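Local atomic coordinates of carboxypeptidase A (Helicoverpa armigera, PDB entry 1JQG), a protein that probably removes C-terminal residues from peptides as a zinc-dependent metallocarboxypeptidase of the M14 family, here captured as the midgut proenzyme. Residues E96-D99 with Q100-A104; P322-A325 with L326-L330; I331-Q334 with M335-I339; V342-S345 with S346-D349; A405-E408 with T409-I413. One frame throughout, in Å; residues are numbered along the deposited sequence.

Contact 1 of 5, residues E96-D99 with Q100-A104; sequences ELED and QLLAA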
loop_
_atom_site.group_PDB
_atom_site.type_symbol
_atom_site.label_atom_id
_atom_site.label_comp_id
_atom_site.label_asym_id
_atom_site.label_seq_id
_atom_site.Cartn_x
_atom_site.Cartn_y
_atom_site.Cartn_z
ATOM N N GLU A 96 9.085 -18.818 -6.775
ATOM C CA GLU A 96 8.814 -19.765 -7.830
ATOM C C GLU A 96 7.464 -20.454 -7.649
ATOM O O GLU A 96 6.703 -20.630 -8.603
ATOM C CB GLU A 96 9.925 -20.807 -7.841
ATOM C CG GLU A 96 11.230 -20.259 -8.415
ATOM C CD GLU A 96 12.319 -21.323 -8.450
ATOM O OE1 GLU A 96 12.128 -22.322 -7.717
ATOM O OE2 GLU A 96 13.294 -21.084 -9.193
ATOM N N LEU A 97 7.075 -20.669 -6.397
ATOM C CA LEU A 97 5.760 -21.235 -6.098
ATOM C C LEU A 97 4.645 -20.241 -6.420
ATOM O O LEU A 97 3.590 -20.649 -6.929
ATOM C CB LEU A 97 5.703 -21.664 -4.620
ATOM C CG LEU A 97 4.327 -22.177 -4.177
ATOM C CD1 LEU A 97 4.073 -23.488 -4.878
ATOM C CD2 LEU A 97 4.210 -22.251 -2.662
ATOM N N GLU A 98 4.822 -18.964 -6.094
ATOM C CA GLU A 98 3.828 -17.939 -6.356
ATOM C C GLU A 98 3.573 -17.856 -7.854
ATOM O O GLU A 98 2.406 -17.895 -8.239
ATOM C CB GLU A 98 4.231 -16.577 -5.799
ATOM C CG GLU A 98 3.140 -15.526 -5.994
ATOM C CD GLU A 98 3.602 -14.086 -5.922
ATOM O OE1 GLU A 98 4.644 -13.728 -6.500
ATOM O OE2 GLU A 98 2.872 -13.291 -5.259
ATOM N N ASP A 99 4.644 -17.852 -8.639
ATOM C CA ASP A 99 4.559 -17.882 -10.098
ATOM C C ASP A 99 3.735 -19.079 -10.582
ATOM O O ASP A 99 2.852 -18.992 -11.428
ATOM C CB ASP A 99 5.936 -17.945 -10.753
ATOM C CG ASP A 99 6.793 -16.753 -10.438
ATOM O OD1 ASP A 99 6.298 -15.741 -9.919
ATOM O OD2 ASP A 99 8.002 -16.901 -10.734
ATOM N N GLN A 100 4.014 -20.233 -9.999
ATOM C CA GLN A 100 3.307 -21.471 -10.316
ATOM C C GLN A 100 1.842 -21.374 -9.971
ATOM O O GLN A 100 0.990 -21.677 -10.783
ATOM C CB GLN A 100 3.959 -22.630 -9.563
ATOM C CG GLN A 100 3.444 -24.004 -9.938
ATOM C CD GLN A 100 4.206 -25.105 -9.219
ATOM O OE1 GLN A 100 3.551 -25.903 -8.544
ATOM N NE2 GLN A 100 5.529 -25.154 -9.359
ATOM N N LEU A 101 1.518 -20.845 -8.805
ATOM C CA LEU A 101 0.164 -20.651 -8.313
ATOM C C LEU A 101 -0.640 -19.576 -9.024
ATOM O O LEU A 101 -1.832 -19.753 -9.275
ATOM C CB LEU A 101 0.210 -20.325 -6.822
ATOM C CG LEU A 101 -0.212 -21.457 -5.874
ATOM C CD1 LEU A 101 0.420 -22.783 -6.264
ATOM C CD2 LEU A 101 0.166 -21.072 -4.450
ATOM N N LEU A 102 0.035 -18.491 -9.431
ATOM C CA LEU A 102 -0.604 -17.427 -10.181
ATOM C C LEU A 102 -0.779 -17.776 -11.658
ATOM O O LEU A 102 -1.789 -17.455 -12.269
ATOM C CB LEU A 102 0.241 -16.169 -9.976
ATOM C CG LEU A 102 0.181 -15.573 -8.554
ATOM C CD1 LEU A 102 0.809 -14.178 -8.536
ATOM C CD2 LEU A 102 -1.232 -15.516 -7.988
ATOM N N ALA A 103 0.144 -18.545 -12.214
ATOM C CA ALA A 103 0.125 -18.975 -13.591
ATOM C C ALA A 103 -1.033 -19.922 -13.842
ATOM O O ALA A 103 -1.733 -19.821 -14.850
ATOM C CB ALA A 103 1.452 -19.611 -14.002
ATOM N N ALA A 104 -1.303 -20.804 -12.898
ATOM C CA ALA A 104 -2.397 -21.753 -13.023
ATOM C C ALA A 104 -3.743 -21.055 -12.858
ATOM O O ALA A 104 -4.758 -21.401 -13.461
ATOM C CB ALA A 104 -2.224 -22.907 -12.057
#
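Four consecutive i to i+4 bonds run from the carbonyls of Glu96, Leu97, Glu98 and Asp99 to the amides of Gln100, Leu101, Leu102 and Ala103, the regular pattern of an alpha helix, here the middle of helix 92-108. The tightest joins Leu102 N to Glu98 O at 2.7 Å, with the donor nearly on the extended C=O line; the others come in more tilted. Two side-chain pairs one turn apart add to this. Leu97 swings CG away from its backbone N (chi1 176°), and this carries CD1 forward along the helix to CD1 of Leu101, 4.0 Å away. Glu98 and Leu102 lean across each other: the Glu98 CG methylene lies 3.7 Å from Leu102 CD1, and CD of the same glutamate is close to that methyl too. The carboxylate itself is engaged beyond the helix, OE1 in a salt bridge with Arg232 and OE2 accepting from the backbone N of Val397. Leu97 packs on Val390 and Trp391, while Leu102 reaches Trp185, next to the zinc ligand Glu184 in sequence. Asp99, Gln100 and Ala103 remain exposed. The helix thus turns the face with Leu97, Glu98 and Leu102 to loops of the enzyme; Glu98 is the buried residue of the three, and its carboxylate, paired with an arginine, would probably stay ionised.

Contact 2 of 5, residues P322-A325 with L326-L330; sequences PSNA and LQLHL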
loop_
_atom_site.group_PDB
_atom_site.type_symbol
_atom_site.label_atom_id
_atom_site.label_comp_id
_atom_site.label_asym_id
_atom_site.label_seq_id
_atom_site.Cartn_x
_atom_site.Cartn_y
_atom_site.Cartn_z
ATOM N N PRO A 322 -3.084 14.796 15.606
ATOM C CA PRO A 322 -3.886 15.898 15.084
ATOM C C PRO A 322 -4.999 16.282 16.036
ATOM O O PRO A 322 -5.363 15.473 16.911
ATOM C CB PRO A 322 -4.442 15.320 13.784
ATOM C CG PRO A 322 -4.433 13.853 13.903
ATOM C CD PRO A 322 -3.347 13.528 14.894
ATOM N N SER A 323 -5.656 17.404 15.773
ATOM C CA SER A 323 -6.727 17.908 16.649
ATOM C C SER A 323 -7.861 16.926 16.794
ATOM O O SER A 323 -8.438 16.789 17.858
ATOM C CB SER A 323 -7.245 19.247 16.095
ATOM O OG SER A 323 -6.082 20.036 15.797
ATOM N N ASN A 324 -8.279 16.267 15.727
ATOM C CA ASN A 324 -9.398 15.327 15.735
ATOM C C ASN A 324 -8.946 13.878 15.945
ATOM O O ASN A 324 -9.525 12.951 15.380
ATOM C CB ASN A 324 -10.188 15.480 14.444
ATOM C CG ASN A 324 -9.396 15.092 13.190
ATOM O OD1 ASN A 324 -9.960 14.671 12.174
ATOM N ND2 ASN A 324 -8.077 15.208 13.229
ATOM N N ALA A 325 -7.940 13.659 16.783
ATOM C CA ALA A 325 -7.382 12.355 17.038
ATOM C C ALA A 325 -8.445 11.380 17.507
ATOM O O ALA A 325 -8.551 10.215 17.082
ATOM C CB ALA A 325 -6.243 12.426 18.055
ATOM N N LEU A 326 -9.249 11.813 18.467
ATOM C CA LEU A 326 -10.302 10.955 19.017
ATOM C C LEU A 326 -11.288 10.498 17.948
ATOM O O LEU A 326 -11.724 9.338 17.956
ATOM C CB LEU A 326 -11.023 11.648 20.160
ATOM C CG LEU A 326 -10.178 12.214 21.306
ATOM C CD1 LEU A 326 -11.078 12.846 22.363
ATOM C CD2 LEU A 326 -9.280 11.136 21.888
ATOM N N GLN A 327 -11.634 11.399 17.036
ATOM C CA GLN A 327 -12.519 11.093 15.918
ATOM C C GLN A 327 -11.886 10.136 14.907
ATOM O O GLN A 327 -12.508 9.153 14.491
ATOM C CB GLN A 327 -12.917 12.369 15.187
ATOM C CG GLN A 327 -13.733 13.346 16.021
ATOM C CD GLN A 327 -14.108 14.609 15.255
ATOM O OE1 GLN A 327 -14.882 14.524 14.272
ATOM N NE2 GLN A 327 -13.584 15.763 15.689
ATOM N N LEU A 328 -10.597 10.346 14.623
ATOM C CA LEU A 328 -9.845 9.482 13.734
ATOM C C LEU A 328 -9.805 8.041 14.240
ATOM O O LEU A 328 -9.991 7.079 13.500
ATOM C CB LEU A 328 -8.447 10.035 13.605
ATOM C CG LEU A 328 -8.189 11.218 12.671
ATOM C CD1 LEU A 328 -6.719 11.598 12.789
ATOM C CD2 LEU A 328 -8.457 10.834 11.220
ATOM N N HIS A 329 -9.493 7.863 15.542
ATOM C CA HIS A 329 -9.398 6.529 16.103
ATOM C C HIS A 329 -10.760 5.828 16.129
ATOM O O HIS A 329 -10.852 4.628 15.883
ATOM C CB HIS A 329 -8.767 6.595 17.484
ATOM C CG HIS A 329 -8.238 5.272 17.966
ATOM N ND1 HIS A 329 -9.070 4.283 18.478
ATOM C CD2 HIS A 329 -6.994 4.769 17.994
ATOM C CE1 HIS A 329 -8.327 3.240 18.813
ATOM N NE2 HIS A 329 -7.062 3.503 18.510
ATOM N N LEU A 330 -11.803 6.561 16.472
ATOM C CA LEU A 330 -13.163 6.055 16.564
ATOM C C LEU A 330 -13.633 5.466 15.247
ATOM O O LEU A 330 -14.167 4.362 15.128
ATOM C CB LEU A 330 -14.111 7.179 16.994
ATOM C CG LEU A 330 -15.573 6.857 17.262
ATOM C CD1 LEU A 330 -15.782 5.715 18.254
ATOM C CD2 LEU A 330 -16.299 8.073 17.861
HETATM O O HOH W 1 -9.160 14.764 19.427
#
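At the start of helix 325-340, Asn324 and Ala325 meet Leu328 and His329 one turn on; Asn324 takes the N-cap position, although its side chain makes no capping bond. It is also the third residue of a type I beta turn from Pro322 to Ala325, whose bond from Ala325 N to Pro322 O is weak. What Asn324 gives the helix is its carbonyl, which accepts from Leu328 N at 2.9 Å and a nearly straight 161°. Ala325 repeats the pattern, its O receiving His329 N at 3.0 Å, and these two bonds define the first turn. The Asn324 side chain, with CG lodged between its own N and carbonyl carbon (chi1 65°), lies against Leu328, and its CB touches the end of Gln327. Leu328 is the buried member of the group. Its CG lies 3.5 Å from Asn324 O, and its CD1 is carried on to the proline ring, 3.4 Å from Pro322 CG, a close apolar touch that fastens the incoming loop to the helix. Phe377 of strand 377-383 and Met371 of helix 366-373 pack on both Asn324 and Leu328, and the Leu328 carbonyl is bonded to the hydroxyl of Tyr379. On the solvent side a water joins loop and helix: it donates to Ser323 O at 2.7 Å and accepts from Leu326 N at 3.1 Å.

Contact 3 of 5, residues I331-Q334 with M335-I339; sequences IGVQ and MAQAI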
loop_
_atom_site.group_PDB
_atom_site.type_symbol
_atom_site.label_atom_id
_atom_site.label_comp_id
_atom_site.label_asym_id
_atom_site.label_seq_id
_atom_site.Cartn_x
_atom_site.Cartn_y
_atom_site.Cartn_z
ATOM N N ILE A 331 -13.404 6.205 14.131
ATOM C CA ILE A 331 -13.828 5.724 12.816
ATOM C C ILE A 331 -12.961 4.555 12.380
ATOM O O ILE A 331 -13.448 3.589 11.750
ATOM C CB ILE A 331 -13.801 6.832 11.774
ATOM C CG1 ILE A 331 -14.819 7.924 12.143
ATOM C CG2 ILE A 331 -14.084 6.377 10.357
ATOM C CD1 ILE A 331 -14.889 9.116 11.229
ATOM N N GLY A 332 -11.684 4.598 12.766
ATOM C CA GLY A 332 -10.780 3.514 12.506
ATOM C C GLY A 332 -11.210 2.208 13.140
ATOM O O GLY A 332 -11.083 1.143 12.531
ATOM N N VAL A 333 -11.674 2.288 14.395
ATOM C CA VAL A 333 -12.184 1.145 15.130
ATOM C C VAL A 333 -13.474 0.598 14.506
ATOM O O VAL A 333 -13.659 -0.618 14.448
ATOM C CB VAL A 333 -12.469 1.495 16.609
ATOM C CG1 VAL A 333 -13.078 0.346 17.407
ATOM C CG2 VAL A 333 -11.159 1.919 17.251
ATOM N N GLN A 334 -14.285 1.496 13.977
ATOM C CA GLN A 334 -15.529 1.088 13.327
ATOM C C GLN A 334 -15.214 0.314 12.053
ATOM O O GLN A 334 -15.902 -0.665 11.728
ATOM C CB GLN A 334 -16.468 2.279 13.036
ATOM C CG GLN A 334 -17.027 2.927 14.289
ATOM C CD GLN A 334 -17.819 4.185 14.016
ATOM O OE1 GLN A 334 -18.318 4.385 12.900
ATOM N NE2 GLN A 334 -17.962 5.063 15.005
ATOM N N MET A 335 -14.197 0.765 11.316
ATOM C CA MET A 335 -13.832 0.092 10.070
ATOM C C MET A 335 -13.176 -1.239 10.372
ATOM O O MET A 335 -13.423 -2.218 9.694
ATOM C CB MET A 335 -12.855 0.911 9.197
ATOM C CG MET A 335 -13.442 2.167 8.601
ATOM S SD MET A 335 -12.365 3.087 7.470
ATOM C CE MET A 335 -11.095 3.767 8.518
ATOM N N ALA A 336 -12.352 -1.276 11.401
ATOM C CA ALA A 336 -11.686 -2.490 11.841
ATOM C C ALA A 336 -12.668 -3.578 12.283
ATOM O O ALA A 336 -12.568 -4.731 11.857
ATOM C CB ALA A 336 -10.686 -2.213 12.959
ATOM N N GLN A 337 -13.594 -3.242 13.136
ATOM C CA GLN A 337 -14.632 -4.163 13.589
ATOM C C GLN A 337 -15.499 -4.713 12.459
ATOM O O GLN A 337 -15.944 -5.847 12.567
ATOM C CB GLN A 337 -15.521 -3.404 14.615
ATOM C CG GLN A 337 -14.790 -3.220 15.933
ATOM C CD GLN A 337 -15.685 -2.617 16.997
ATOM O OE1 GLN A 337 -16.332 -1.611 16.730
ATOM N NE2 GLN A 337 -15.683 -3.282 18.134
ATOM N N ALA A 338 -15.727 -3.904 11.426
ATOM C CA ALA A 338 -16.500 -4.338 10.257
ATOM C C ALA A 338 -15.731 -5.370 9.431
ATOM O O ALA A 338 -16.360 -6.299 8.935
ATOM C CB ALA A 338 -16.946 -3.206 9.350
ATOM N N ILE A 339 -14.395 -5.262 9.419
ATOM C CA ILE A 339 -13.552 -6.195 8.675
ATOM C C ILE A 339 -13.371 -7.489 9.460
ATOM O O ILE A 339 -13.461 -8.595 8.908
ATOM C CB ILE A 339 -12.153 -5.596 8.412
ATOM C CG1 ILE A 339 -12.235 -4.329 7.575
ATOM C CG2 ILE A 339 -11.219 -6.655 7.847
ATOM C CD1 ILE A 339 -10.898 -3.795 7.077
#
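In the beta-alpha-beta unit of strand 311-314, helix 325-340 and strand 351-354, Ile331 and Met335 mark the inner face of the connecting helix. Its turns are held by regular bonds, among them Met335 N to Ile331 O at 3.0 Å and Gln337 N to Val333 O at 2.9 Å, the latter almost straight at 172°. The last, Ala338 N to Gln334 O, is longer at 3.3 Å and comes from above the carbonyl plane. Met335 folds back because its chain bends at the thioether (chi3 -70°), so that CE lies 4.0 Å from Gly332 CA and 4.4 Å from Ile331 CG2. On the outer side Val333 and Gln337 run alongside each other, CG1 of the valine 3.9 Å from OE1 of the glutamine. Inward, Ile331 packs on Phe377 and Tyr379 of strand 377-383, and Met335 on Tyr379 and Tyr381 of the same strand and, together with Ala336, on Ile312 of strand 311-314, whereas Gln334 and Ala338 face Ala419 and Val415 of helix 402-421.

Contact 4 of 5, residues V342-S345 with S346-D349; sequences VKWS and SNKD
Lys343 reaches across the loop with its ammonium group to Asn347 and Asp349, and the tight half of the contact rests on this partly exposed lysine and on the buried Asn347. NZ donates to the backbone O of Asn347 at 2.7 Å and forms a salt bridge with Asp349 OD2, a weaker bond at 3.2 Å. The extended lysine chain lies along the mouth of the turn, with CE also close to both acceptors, and the Asp349 side chain meets it at about a right angle. One cation thus ties two positions of 346-349 to the incoming part of the loop. A second close point is Trp344 with Asn347. Their side chains run side by side with indole and amide planes only 20° apart, and ND2 of the asparagine lies 3.4 Å from CB of the tryptophan. Asn347 rests on Tyr386 and Phe401 as well. Toward solvent the contact is looser: Asp349 and the indole, which leads away toward Gln404 of helix 402-421, are themselves at the surface, and so are Ser345, Ser346 and Lys348. At the crest one backbone bond, Asn347 N to Trp344 O at 3.0 Å, closes the bend, with the donor well above the carbonyl plane (59° out of it). That bond belongs to a type I beta turn from Trp344 to Asn347, part of the connection by which the chain leaves helix 325-340 and enters strand 351-354.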
loop_
_atom_site.group_PDB
_atom_site.type_symbol
_atom_site.label_atom_id
_atom_site.label_comp_id
_atom_site.label_asym_id
_atom_site.label_seq_id
_atom_site.Cartn_x
_atom_site.Cartn_y
_atom_site.Cartn_z
ATOM N N VAL A 342 -16.018 -10.242 9.217
ATOM C CA VAL A 342 -16.108 -11.074 8.026
ATOM C C VAL A 342 -14.780 -11.739 7.651
ATOM O O VAL A 342 -14.619 -12.171 6.484
ATOM C CB VAL A 342 -16.666 -10.291 6.803
ATOM C CG1 VAL A 342 -18.097 -9.841 7.024
ATOM C CG2 VAL A 342 -15.694 -9.173 6.476
ATOM N N LYS A 343 -13.797 -11.640 8.545
ATOM C CA LYS A 343 -12.456 -12.114 8.279
ATOM C C LYS A 343 -12.370 -13.643 8.170
ATOM O O LYS A 343 -13.323 -14.377 8.437
ATOM C CB LYS A 343 -11.512 -11.657 9.388
ATOM C CG LYS A 343 -11.713 -12.389 10.720
ATOM C CD LYS A 343 -10.498 -12.174 11.626
ATOM C CE LYS A 343 -10.565 -13.092 12.849
ATOM N NZ LYS A 343 -9.357 -12.872 13.721
ATOM N N TRP A 344 -11.204 -14.129 7.760
ATOM C CA TRP A 344 -10.885 -15.550 7.713
ATOM C C TRP A 344 -10.465 -15.953 9.128
ATOM O O TRP A 344 -9.725 -15.187 9.771
ATOM C CB TRP A 344 -9.739 -15.785 6.752
ATOM C CG TRP A 344 -10.053 -16.158 5.340
ATOM C CD1 TRP A 344 -9.160 -16.567 4.386
ATOM C CD2 TRP A 344 -11.339 -16.200 4.716
ATOM N NE1 TRP A 344 -9.821 -16.829 3.207
ATOM C CE2 TRP A 344 -11.159 -16.606 3.389
ATOM C CE3 TRP A 344 -12.630 -15.883 5.148
ATOM C CZ2 TRP A 344 -12.205 -16.721 2.475
ATOM C CZ3 TRP A 344 -13.665 -15.985 4.263
ATOM C CH2 TRP A 344 -13.440 -16.398 2.939
ATOM N N SER A 345 -10.898 -17.122 9.579
ATOM C CA SER A 345 -10.570 -17.638 10.893
ATOM C C SER A 345 -9.063 -17.738 11.080
ATOM O O SER A 345 -8.545 -17.498 12.160
ATOM C CB SER A 345 -11.245 -18.989 11.134
ATOM O OG SER A 345 -10.675 -20.072 10.424
ATOM N N SER A 346 -8.330 -18.032 10.019
ATOM C CA SER A 346 -6.883 -18.128 10.037
ATOM C C SER A 346 -6.200 -16.795 10.306
ATOM O O SER A 346 -5.091 -16.713 10.823
ATOM C CB SER A 346 -6.386 -18.631 8.665
ATOM O OG SER A 346 -5.037 -19.095 8.798
ATOM N N ASN A 347 -6.802 -15.689 9.869
ATOM C CA ASN A 347 -6.257 -14.357 9.998
ATOM C C ASN A 347 -6.590 -13.676 11.320
ATOM O O ASN A 347 -7.538 -14.019 12.015
ATOM C CB ASN A 347 -6.760 -13.478 8.849
ATOM C CG ASN A 347 -6.279 -13.977 7.502
ATOM O OD1 ASN A 347 -5.197 -14.545 7.469
ATOM N ND2 ASN A 347 -7.073 -13.763 6.463
ATOM N N LYS A 348 -5.764 -12.694 11.685
ATOM C CA LYS A 348 -5.907 -11.979 12.946
ATOM C C LYS A 348 -6.695 -10.678 12.881
ATOM O O LYS A 348 -7.103 -10.272 11.798
ATOM C CB LYS A 348 -4.535 -11.667 13.562
ATOM C CG LYS A 348 -3.694 -10.710 12.731
ATOM C CD LYS A 348 -2.257 -10.665 13.256
ATOM C CE LYS A 348 -1.411 -9.707 12.447
ATOM N NZ LYS A 348 0.016 -9.729 12.882
ATOM N N ASP A 349 -7.075 -10.170 14.063
ATOM C CA ASP A 349 -7.915 -8.955 14.114
ATOM C C ASP A 349 -7.137 -7.694 13.768
ATOM O O ASP A 349 -5.925 -7.617 13.955
ATOM C CB ASP A 349 -8.529 -8.790 15.493
ATOM C CG ASP A 349 -9.560 -9.845 15.842
ATOM O OD1 ASP A 349 -9.482 -10.340 16.995
ATOM O OD2 ASP A 349 -10.420 -10.157 14.990
#

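Contact 5 of 5, residues A405-E408 with T409-I413; sequences AGFE and TWEGI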
loop_
_atom_site.group_PDB
_atom_site.type_symbol
_atom_site.label_atom_id
_atom_site.label_comp_id
_atom_site.label_asym_id
_atom_site.label_seq_id
_atom_site.Cartn_x
_atom_site.Cartn_y
_atom_site.Cartn_z
ATOM N N ALA A 405 -9.831 -10.738 -0.000
ATOM C CA ALA A 405 -9.043 -9.563 0.232
ATOM C C ALA A 405 -9.829 -8.314 -0.160
ATOM O O ALA A 405 -9.940 -7.401 0.673
ATOM C CB ALA A 405 -7.739 -9.689 -0.551
ATOM N N GLY A 406 -10.472 -8.374 -1.312
ATOM C CA GLY A 406 -11.325 -7.306 -1.787
ATOM C C GLY A 406 -12.598 -7.125 -0.963
ATOM O O GLY A 406 -12.937 -6.021 -0.584
ATOM N N PHE A 407 -13.283 -8.242 -0.752
ATOM C CA PHE A 407 -14.593 -8.213 -0.072
ATOM C C PHE A 407 -14.449 -7.763 1.369
ATOM O O PHE A 407 -15.173 -6.906 1.880
ATOM C CB PHE A 407 -15.243 -9.607 -0.132
ATOM C CG PHE A 407 -16.418 -9.815 0.770
ATOM C CD1 PHE A 407 -17.669 -9.402 0.334
ATOM C CD2 PHE A 407 -16.297 -10.393 2.025
ATOM C CE1 PHE A 407 -18.780 -9.548 1.145
ATOM C CE2 PHE A 407 -17.426 -10.559 2.831
ATOM C CZ PHE A 407 -18.670 -10.128 2.395
ATOM N N GLU A 408 -13.468 -8.377 2.052
ATOM C CA GLU A 408 -13.139 -8.010 3.446
ATOM C C GLU A 408 -12.876 -6.523 3.671
ATOM O O GLU A 408 -13.464 -5.864 4.512
ATOM C CB GLU A 408 -11.841 -8.750 3.787
ATOM C CG GLU A 408 -11.463 -8.777 5.243
ATOM C CD GLU A 408 -10.198 -9.605 5.451
ATOM O OE1 GLU A 408 -9.242 -9.012 5.956
ATOM O OE2 GLU A 408 -10.315 -10.794 5.094
ATOM N N THR A 409 -12.019 -5.910 2.837
ATOM C CA THR A 409 -11.653 -4.519 2.922
ATOM C C THR A 409 -12.807 -3.595 2.592
ATOM O O THR A 409 -12.968 -2.528 3.191
ATOM C CB THR A 409 -10.464 -4.191 1.984
ATOM O OG1 THR A 409 -9.434 -5.172 2.168
ATOM C CG2 THR A 409 -9.859 -2.817 2.260
ATOM N N TRP A 410 -13.689 -4.041 1.692
ATOM C CA TRP A 410 -14.783 -3.176 1.230
ATOM C C TRP A 410 -15.771 -2.946 2.380
ATOM O O TRP A 410 -16.444 -1.916 2.482
ATOM C CB TRP A 410 -15.457 -3.760 -0.001
ATOM C CG TRP A 410 -16.639 -2.979 -0.508
ATOM C CD1 TRP A 410 -17.938 -3.399 -0.650
ATOM C CD2 TRP A 410 -16.593 -1.623 -0.970
ATOM N NE1 TRP A 410 -18.699 -2.369 -1.171
ATOM C CE2 TRP A 410 -17.894 -1.271 -1.381
ATOM C CE3 TRP A 410 -15.598 -0.666 -1.078
ATOM C CZ2 TRP A 410 -18.221 -0.017 -1.888
ATOM C CZ3 TRP A 410 -15.880 0.593 -1.579
ATOM C CH2 TRP A 410 -17.181 0.885 -1.972
ATOM N N GLU A 411 -15.887 -3.934 3.259
ATOM C CA GLU A 411 -16.660 -3.817 4.481
ATOM C C GLU A 411 -16.187 -2.642 5.328
ATOM O O GLU A 411 -16.997 -1.973 5.973
ATOM C CB GLU A 411 -16.640 -5.121 5.295
ATOM C CG GLU A 411 -17.173 -6.340 4.583
ATOM C CD GLU A 411 -18.618 -6.080 4.126
ATOM O OE1 GLU A 411 -19.365 -5.832 5.099
ATOM O OE2 GLU A 411 -18.996 -6.111 2.915
ATOM N N GLY A 412 -14.862 -2.478 5.435
ATOM C CA GLY A 412 -14.298 -1.398 6.247
ATOM C C GLY A 412 -14.391 -0.049 5.553
ATOM O O GLY A 412 -14.663 0.976 6.154
ATOM N N ILE A 413 -14.166 -0.065 4.244
ATOM C CA ILE A 413 -14.180 1.143 3.436
ATOM C C ILE A 413 -15.553 1.812 3.422
ATOM O O ILE A 413 -15.619 3.015 3.578
ATOM C CB ILE A 413 -13.669 0.859 1.999
ATOM C CG1 ILE A 413 -12.234 0.355 2.052
ATOM C CG2 ILE A 413 -13.775 2.110 1.130
ATOM C CD1 ILE A 413 -11.493 0.075 0.771
HETATM O O HOH W 2 -8.535 -6.443 4.950
#
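In helix 402-421, the last helix of the carboxypeptidase chain, Thr409 bonds twice to Ala405 one turn earlier. Its hydroxyl donates to Ala405 O at 2.7 Å, while its backbone N reaches the same oxygen weakly at 3.4 Å. With OG1 set beside its own N (chi1 -48°), the threonine can bend its hydroxyl back onto the preceding turn, and a water donating to both OG1 and Glu408 OE1 extends this polar cluster. OE2 of Glu408 is bonded to Gln404. Trp410 N then bonds to Gly406 O at 3.1 Å, with a weak second acceptor in Phe407 O; its indole leaves the helix and packs on Ala194, Lys197 and Leu198 of helix 187-200. Glu411 follows with its amide shared between Phe407 O and Glu408 O, both bonds weak. Its side chain curls at chi2 (-57°), placing CG 3.4 Å from Phe407 O and OE2 3.9 Å from CE1 of the phenylalanine ring, ring and carboxylate planes 29° apart. OE2 also has a long, weak ion pair with Lys414. At Gly412, helix 325-340 packs against the backbone, Met335 and Ile339 both touching it. Ile413 turns to Leu303 and Ile305 on strand 299-307, the strand that carries the zinc ligand His306, and the N of Ile413 bonds to Thr409 O at 2.9 Å.

In the fold
Contact 5 is the buried one, contact 3 is partly buried, and contacts 1, 2 and 4 lie at the surface. Contacts 2 and 3 share helix 325-340, the first at its start and the second along its body; contact 4 is the loop that follows. Contacts 3 and 5 pack helix against helix, as where Ile339 CG2 comes 3.4 Å from Glu408 CG, and Val342 joins contact 4 to helix 402-421. Contact 1 stands apart on helix 92-108, its centre about 42 Å from that of contact 2. Apolar pairs mark contacts 1, 2 and 3, a hydroxyl-carbonyl bond and a water contact 5; in contact 4 a lysine bonds a backbone carbonyl and, more weakly, an aspartate.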